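Local coordinates for glutathione s-transferase III (Zea mays, PDB 1AW9), which probably conjugates reduced glutathione to hydrophobic electrophiles, herbicides among them, as a phi-class transferase that works in detoxification, at residues P43-L48 and G52-L57; E66-N71 and V101-F106; H149-K154 and R187-A192. One frame throughout, in Å; residues are numbered along the deposited sequence.

Contact 1 (P43-L48 and G52-L57); sequences PDFLAL and GQIPAL. Unlike the reference sequence in segment 43-48: A47 (reference Thr).
F45 spans the gap between the 45-47 3-10 turn and the chain at 52-57. Its CB points at that chain, and with CG anti to the backbone N (chi1 167°) the ring is carried edge-first against it. CD2 lies 4.0 Å from G52 CA. One atom further on, CE2 comes to 3.1 Å from Q53 O, the ring rim meeting a carbonyl oxygen close to its own plane. At the tip, CZ touches I54 CD1 at 3.4 Å, the two side chains crossing obliquely, while CE1 on the far flank is 3.8 Å from A56 CB. A phenyl suits the place because its long flat ring can touch G52, Q53, I54 and A56 at once, and the small methyl of A56 leaves width for it; L48 CB meets the same methyl at 4.2 Å. Beside the ring, L46 CD2 presses to 3.4 Å on G52 CA, tighter than usual, where glycine offers no side chain and accepts the positive phi of 65°. L35 also packs on F45, and P216 of the second subunit packs against it. Q53 and I54 probably bind glutathione, and the peptide from I54 into P55 is cis: the cis-proline that marks the glutathione site of the thioredoxin-like domain.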
# COMPACT_ATOMS: atom_id res chain seq x y z
N PRO A 43 27.92 -11.16 8.84
CA PRO A 43 28.01 -11.26 7.38
C PRO A 43 28.96 -12.25 6.65
O PRO A 43 30.10 -11.89 6.32
CB PRO A 43 28.34 -9.81 7.01
CG PRO A 43 27.45 -9.00 8.00
CD PRO A 43 27.17 -9.93 9.19
N ASP A 44 28.44 -13.41 6.24
CA ASP A 44 29.28 -14.40 5.55
C ASP A 44 29.16 -14.57 4.02
O ASP A 44 30.17 -14.54 3.31
CB ASP A 44 29.16 -15.76 6.23
CG ASP A 44 30.51 -16.28 6.73
OD1 ASP A 44 31.29 -15.46 7.29
OD2 ASP A 44 30.79 -17.50 6.57
N PHE A 45 27.95 -14.82 3.54
CA PHE A 45 27.69 -14.96 2.09
C PHE A 45 27.95 -13.58 1.45
O PHE A 45 28.26 -13.48 0.26
CB PHE A 45 26.23 -15.43 1.87
CG PHE A 45 25.75 -15.32 0.43
CD1 PHE A 45 26.27 -16.15 -0.56
CD2 PHE A 45 24.80 -14.37 0.08
CE1 PHE A 45 25.85 -16.02 -1.88
CE2 PHE A 45 24.37 -14.24 -1.24
CZ PHE A 45 24.89 -15.06 -2.22
N LEU A 46 27.87 -12.55 2.29
CA LEU A 46 28.09 -11.18 1.86
C LEU A 46 29.39 -10.99 1.14
O LEU A 46 29.62 -9.96 0.56
CB LEU A 46 28.00 -10.23 3.04
CG LEU A 46 26.57 -10.03 3.53
CD1 LEU A 46 26.52 -8.76 4.36
CD2 LEU A 46 25.64 -9.88 2.35
N ALA A 47 30.24 -12.00 1.23
CA ALA A 47 31.54 -12.00 0.57
C ALA A 47 31.39 -12.39 -0.90
O ALA A 47 32.22 -12.00 -1.74
CB ALA A 47 32.46 -12.99 1.28
N LEU A 48 30.41 -13.23 -1.21
CA LEU A 48 30.17 -13.60 -2.59
C LEU A 48 29.31 -12.47 -3.12
O LEU A 48 29.76 -11.70 -3.98
CB LEU A 48 29.44 -14.94 -2.67
CG LEU A 48 30.30 -16.06 -2.09
CD1 LEU A 48 29.60 -17.40 -2.18
CD2 LEU A 48 31.64 -16.11 -2.82
N GLY A 52 23.73 -9.60 -0.60
CA GLY A 52 23.19 -10.72 0.16
C GLY A 52 22.03 -11.47 -0.44
O GLY A 52 21.18 -11.99 0.30
N GLN A 53 21.96 -11.49 -1.77
CA GLN A 53 20.91 -12.20 -2.49
C GLN A 53 21.49 -13.37 -3.28
O GLN A 53 22.67 -13.40 -3.66
CB GLN A 53 20.16 -11.26 -3.46
CG GLN A 53 19.09 -10.42 -2.79
CD GLN A 53 19.08 -8.99 -3.32
OE1 GLN A 53 19.01 -8.76 -4.53
NE2 GLN A 53 19.17 -8.01 -2.40
N ILE A 54 20.63 -14.35 -3.43
CA ILE A 54 20.88 -15.58 -4.15
C ILE A 54 20.31 -15.34 -5.58
O ILE A 54 19.29 -14.65 -5.72
CB ILE A 54 20.14 -16.73 -3.39
CG1 ILE A 54 20.97 -17.15 -2.19
CG2 ILE A 54 19.73 -17.85 -4.28
CD1 ILE A 54 22.42 -17.33 -2.50
N PRO A 55 20.92 -15.92 -6.63
CA PRO A 55 22.10 -16.78 -6.58
C PRO A 55 23.41 -16.04 -6.79
O PRO A 55 23.43 -14.83 -7.06
CB PRO A 55 21.86 -17.71 -7.76
CG PRO A 55 21.32 -16.76 -8.79
CD PRO A 55 20.33 -15.94 -7.99
N ALA A 56 24.50 -16.77 -6.61
CA ALA A 56 25.84 -16.26 -6.86
C ALA A 56 26.53 -17.42 -7.60
O ALA A 56 26.17 -18.59 -7.44
CB ALA A 56 26.56 -15.93 -5.59
N LEU A 57 27.46 -17.10 -8.46
CA LEU A 57 28.13 -18.18 -9.15
C LEU A 57 29.60 -17.92 -9.05
O LEU A 57 30.03 -16.76 -9.20
CB LEU A 57 27.71 -18.26 -10.62
CG LEU A 57 28.42 -19.29 -11.49
CD1 LEU A 57 27.50 -20.44 -11.81
CD2 LEU A 57 28.88 -18.63 -12.76

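Contact 2 (E66-N71 and V101-F106); sequences ESRAIN and VESHHF. With CD (cadmium ion), chain E.
R68 NE donates to E102 OE1 at 2.8 Å in a nearly straight bond (164°), and R68 NH2 gives another, 2.8 Å to E102 OE2. The guanidinium therefore grips the carboxylate side-on, one nitrogen to each oxygen. Both oxygens are met on their syn sides, and the two planes lie only 14° apart, so the twin bonds fix the rotation of both groups. Arginine suits the place by length: its chain runs extended from CG to NE between segments 66-71 and 101-106, whose nearest CA atoms, those of R68 and S103, are 8.5 Å apart. E102 bends at chi2 (-87°) to present its carboxylate. S103 is small enough to fit beside the arginine stem, S103 OG lying 3.6 Å from R68 CD. Y107 takes the guanidinium in a cation-pi contact, and R16 makes a long, weak ion pair with E102 OE2; the two arginines would probably favour an ionised E102. E66, probably a glutathione ligand in the enzyme, here chelates a cadmium ion through OE1 at 2.5 Å and OE2 at 2.4 Å. The salt bridge joins helix 67-77, which follows strand 62-65 of the thioredoxin-like domain, to helix 92-122, with helix 12-23 packed alongside the former.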
# COMPACT_ATOMS: atom_id res chain seq x y z
N GLU A 66 23.46 -11.66 -9.63
CA GLU A 66 22.41 -11.08 -10.50
C GLU A 66 22.27 -12.20 -11.54
O GLU A 66 23.12 -12.37 -12.40
CB GLU A 66 22.82 -9.77 -11.20
CG GLU A 66 22.99 -8.55 -10.29
CD GLU A 66 21.75 -8.29 -9.45
OE1 GLU A 66 20.73 -7.76 -9.99
OE2 GLU A 66 21.81 -8.64 -8.25
N SER A 67 21.22 -13.00 -11.41
CA SER A 67 21.01 -14.13 -12.30
C SER A 67 21.20 -13.81 -13.79
O SER A 67 21.82 -14.59 -14.51
CB SER A 67 19.65 -14.80 -12.02
OG SER A 67 18.59 -14.03 -12.58
N ARG A 68 20.70 -12.66 -14.24
CA ARG A 68 20.83 -12.27 -15.64
C ARG A 68 22.26 -11.87 -16.00
O ARG A 68 22.65 -11.99 -17.15
CB ARG A 68 19.86 -11.14 -15.98
CG ARG A 68 18.41 -11.52 -15.81
CD ARG A 68 17.46 -10.37 -16.12
NE ARG A 68 16.10 -10.82 -15.83
CZ ARG A 68 15.62 -10.96 -14.60
NH1 ARG A 68 16.39 -10.62 -13.56
NH2 ARG A 68 14.49 -11.63 -14.39
N ALA A 69 23.01 -11.34 -15.04
CA ALA A 69 24.40 -10.98 -15.33
C ALA A 69 25.15 -12.29 -15.48
O ALA A 69 26.02 -12.44 -16.34
CB ALA A 69 24.97 -10.16 -14.20
N ILE A 70 24.84 -13.24 -14.62
CA ILE A 70 25.47 -14.54 -14.68
C ILE A 70 25.15 -15.21 -16.01
O ILE A 70 26.07 -15.67 -16.69
CB ILE A 70 25.03 -15.46 -13.54
CG1 ILE A 70 25.50 -14.90 -12.19
CG2 ILE A 70 25.59 -16.86 -13.77
CD1 ILE A 70 24.84 -15.56 -10.96
N ASN A 71 23.87 -15.25 -16.41
CA ASN A 71 23.48 -15.85 -17.67
C ASN A 71 24.15 -15.22 -18.88
O ASN A 71 24.55 -15.91 -19.81
CB ASN A 71 21.96 -15.83 -17.83
CG ASN A 71 21.32 -16.86 -16.97
OD1 ASN A 71 22.02 -17.55 -16.24
ND2 ASN A 71 20.01 -17.00 -17.05
N VAL A 101 12.77 -6.58 -21.95
CA VAL A 101 11.33 -6.75 -21.75
C VAL A 101 11.08 -7.79 -20.64
O VAL A 101 10.24 -7.60 -19.76
CB VAL A 101 10.59 -7.16 -23.06
CG1 VAL A 101 9.15 -7.54 -22.78
CG2 VAL A 101 10.62 -6.01 -24.04
N GLU A 102 11.85 -8.88 -20.67
CA GLU A 102 11.71 -9.95 -19.67
C GLU A 102 12.03 -9.43 -18.27
O GLU A 102 11.34 -9.75 -17.30
CB GLU A 102 12.64 -11.12 -20.01
CG GLU A 102 12.58 -12.34 -19.06
CD GLU A 102 13.51 -12.23 -17.83
OE1 GLU A 102 14.67 -11.85 -18.00
OE2 GLU A 102 13.08 -12.52 -16.70
N SER A 103 13.06 -8.60 -18.19
CA SER A 103 13.56 -8.04 -16.96
C SER A 103 12.62 -7.02 -16.37
O SER A 103 12.40 -7.02 -15.16
CB SER A 103 14.89 -7.35 -17.28
OG SER A 103 15.72 -7.25 -16.16
N HIS A 104 12.06 -6.17 -17.23
CA HIS A 104 11.17 -5.12 -16.78
C HIS A 104 9.68 -5.30 -16.90
O HIS A 104 8.93 -4.52 -16.30
CB HIS A 104 11.55 -3.82 -17.44
CG HIS A 104 12.95 -3.43 -17.12
ND1 HIS A 104 13.44 -3.44 -15.83
CD2 HIS A 104 14.01 -3.16 -17.92
CE1 HIS A 104 14.73 -3.21 -15.84
NE2 HIS A 104 15.11 -3.03 -17.10
N HIS A 105 9.23 -6.26 -17.69
CA HIS A 105 7.80 -6.46 -17.84
C HIS A 105 7.28 -7.79 -17.46
O HIS A 105 6.19 -7.90 -16.91
CB HIS A 105 7.38 -6.17 -19.26
CG HIS A 105 7.52 -4.75 -19.60
ND1 HIS A 105 8.65 -4.25 -20.19
CD2 HIS A 105 6.72 -3.70 -19.32
CE1 HIS A 105 8.54 -2.94 -20.26
NE2 HIS A 105 7.38 -2.58 -19.74
N PHE A 106 8.03 -8.82 -17.78
CA PHE A 106 7.61 -10.16 -17.47
C PHE A 106 7.97 -10.50 -16.03
O PHE A 106 7.09 -10.77 -15.20
CB PHE A 106 8.24 -11.14 -18.48
CG PHE A 106 7.90 -12.58 -18.22
CD1 PHE A 106 6.71 -13.14 -18.70
CD2 PHE A 106 8.73 -13.38 -17.44
CE1 PHE A 106 6.35 -14.46 -18.39
CE2 PHE A 106 8.38 -14.71 -17.12
CZ PHE A 106 7.18 -15.24 -17.60
CD CD E . 19.54 -8.18 -7.82

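Contact 3 (H149-K154 and R187-A192); sequences HLARNK and RPHVKA. With CD (cadmium ion), chain B.
L150 and A151 press against H189 where helix 129-152 and the start of helix 188-199 meet. The imidazole lies flat against the backbone of A151: A151 CA sits over the ring face, 3.6 Å from its centroid and 14° off the normal, a CH-pi contact. In H189, chi1 of -48° swings the ring over to A151 and chi2 near -90° turns it flat, and an alanine leaves the backbone bare enough to receive it. Deeper in, L150 CB rests 3.8 Å from H189 CB. The branched end of the leucine then runs on to V190, where the fit is slacker, with L150 CD1 4.4 Å from V190 CG2. Both helices belong to the all-helical C-terminal domain of the glutathione transferase fold. The carboxylate oxygen OE1 of E147, one turn before A151, accepts from the backbone N of both H189 and V190 at the opening turn of the second helix. The solvent side lies at A151, which is exposed, and H189, which is partly so; no hydrogen bond joins the two segments. On another side of helix 129-152, H149 binds a cadmium ion through ND1 at 2.4 Å. N153 ND2 passes over a face of that ring to donate to H149 O at 3.0 Å, almost straight, and R152 N reaches the same oxygen from the opposite face of the carbonyl plane, so two donors share it.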
# COMPACT_ATOMS: atom_id res chain seq x y z
N HIS A 149 3.75 -10.54 -31.01
CA HIS A 149 5.13 -10.67 -31.47
C HIS A 149 5.45 -12.09 -31.91
O HIS A 149 6.16 -12.31 -32.88
CB HIS A 149 6.08 -10.28 -30.34
CG HIS A 149 7.53 -10.49 -30.65
ND1 HIS A 149 8.25 -9.66 -31.48
CD2 HIS A 149 8.41 -11.41 -30.19
CE1 HIS A 149 9.51 -10.06 -31.52
NE2 HIS A 149 9.63 -11.12 -30.75
N LEU A 150 5.03 -13.06 -31.11
CA LEU A 150 5.28 -14.46 -31.37
C LEU A 150 4.45 -15.01 -32.53
O LEU A 150 4.72 -16.10 -33.04
CB LEU A 150 5.13 -15.29 -30.08
CG LEU A 150 6.26 -15.07 -29.05
CD1 LEU A 150 5.88 -15.62 -27.71
CD2 LEU A 150 7.60 -15.71 -29.53
N ALA A 151 3.43 -14.27 -32.94
CA ALA A 151 2.63 -14.69 -34.09
C ALA A 151 3.52 -14.37 -35.30
O ALA A 151 3.41 -15.00 -36.33
CB ALA A 151 1.33 -13.90 -34.15
N ARG A 152 4.42 -13.41 -35.15
CA ARG A 152 5.33 -13.04 -36.22
C ARG A 152 6.77 -13.54 -36.11
O ARG A 152 7.54 -13.33 -37.03
CB ARG A 152 5.37 -11.53 -36.38
CG ARG A 152 4.22 -11.01 -37.18
CD ARG A 152 4.48 -9.57 -37.60
NE ARG A 152 4.60 -8.71 -36.43
CZ ARG A 152 3.58 -8.38 -35.64
NH1 ARG A 152 2.35 -8.84 -35.91
NH2 ARG A 152 3.79 -7.63 -34.55
N ASN A 153 7.15 -14.22 -35.02
CA ASN A 153 8.53 -14.69 -34.84
C ASN A 153 8.48 -16.02 -34.18
O ASN A 153 7.69 -16.22 -33.27
CB ASN A 153 9.29 -13.76 -33.91
CG ASN A 153 9.57 -12.43 -34.52
OD1 ASN A 153 10.63 -12.23 -35.12
ND2 ASN A 153 8.66 -11.47 -34.32
N LYS A 154 9.34 -16.94 -34.56
CA LYS A 154 9.28 -18.23 -33.93
C LYS A 154 9.65 -18.11 -32.46
O LYS A 154 9.01 -18.72 -31.59
CB LYS A 154 10.23 -19.17 -34.64
CG LYS A 154 9.77 -20.60 -34.61
CD LYS A 154 10.83 -21.53 -35.18
CE LYS A 154 11.21 -21.17 -36.64
NZ LYS A 154 12.00 -19.90 -36.80
N ARG A 187 -3.21 -17.95 -24.71
CA ARG A 187 -2.64 -17.19 -25.80
C ARG A 187 -1.92 -18.22 -26.65
O ARG A 187 -0.89 -18.74 -26.28
CB ARG A 187 -1.71 -16.10 -25.26
CG ARG A 187 -2.47 -14.91 -24.72
CD ARG A 187 -1.70 -14.12 -23.68
NE ARG A 187 -2.51 -12.98 -23.22
CZ ARG A 187 -3.41 -13.03 -22.23
NH1 ARG A 187 -3.62 -14.15 -21.54
NH2 ARG A 187 -4.22 -12.00 -22.05
N PRO A 188 -2.48 -18.52 -27.83
CA PRO A 188 -1.98 -19.49 -28.81
C PRO A 188 -0.50 -19.53 -29.06
O PRO A 188 0.10 -20.58 -28.96
CB PRO A 188 -2.76 -19.13 -30.07
CG PRO A 188 -4.07 -18.69 -29.52
CD PRO A 188 -3.64 -17.79 -28.37
N HIS A 189 0.09 -18.42 -29.45
CA HIS A 189 1.52 -18.44 -29.72
C HIS A 189 2.38 -18.46 -28.51
O HIS A 189 3.49 -19.01 -28.54
CB HIS A 189 1.92 -17.27 -30.55
CG HIS A 189 1.03 -17.09 -31.70
ND1 HIS A 189 1.27 -17.72 -32.90
CD2 HIS A 189 -0.15 -16.47 -31.82
CE1 HIS A 189 0.25 -17.49 -33.71
NE2 HIS A 189 -0.63 -16.73 -33.08
N VAL A 190 1.91 -17.82 -27.44
CA VAL A 190 2.68 -17.83 -26.21
C VAL A 190 2.74 -19.29 -25.79
O VAL A 190 3.83 -19.82 -25.59
CB VAL A 190 2.05 -16.96 -25.11
CG1 VAL A 190 2.90 -17.01 -23.83
CG2 VAL A 190 1.98 -15.52 -25.62
N LYS A 191 1.58 -19.97 -25.81
CA LYS A 191 1.47 -21.38 -25.46
C LYS A 191 2.38 -22.30 -26.31
O LYS A 191 3.13 -23.12 -25.76
CB LYS A 191 0.01 -21.82 -25.57
CG LYS A 191 -0.26 -23.20 -25.09
CD LYS A 191 -1.73 -23.44 -25.19
CE LYS A 191 -2.09 -24.91 -25.07
NZ LYS A 191 -1.70 -25.64 -26.32
N ALA A 192 2.32 -22.16 -27.63
CA ALA A 192 3.17 -22.95 -28.53
C ALA A 192 4.65 -22.69 -28.18
O ALA A 192 5.43 -23.61 -27.97
CB ALA A 192 2.90 -22.54 -29.95
CD CD B . 7.98 -7.51 -32.42
O HOH W 1 6.23 -7.23 -32.84

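How the contacts relate
Contacts 1 and 2 touch: L57 CD2 packs 3.9 Å from I70 CG2, and P55 CG lies 4.1 Å from S67 CB, so P55 and the strand residue L57 both rest on segment 66-71. Their centres are 18 Å apart. Between them they supply Q53, I54, E66 and S67 of the probable glutathione site, and the cadmium ion on E66 has the side chain of Q53 about 3 Å away. The third subunit closes in here, its H105 bonding to Q53. Contact 3 stands apart, its centre 37 Å from that of contact 1, across the chain's middle, and 21 Å from that of contact 2. Helix 129-152 follows helix 92-122, leading from contact 2 to contact 3.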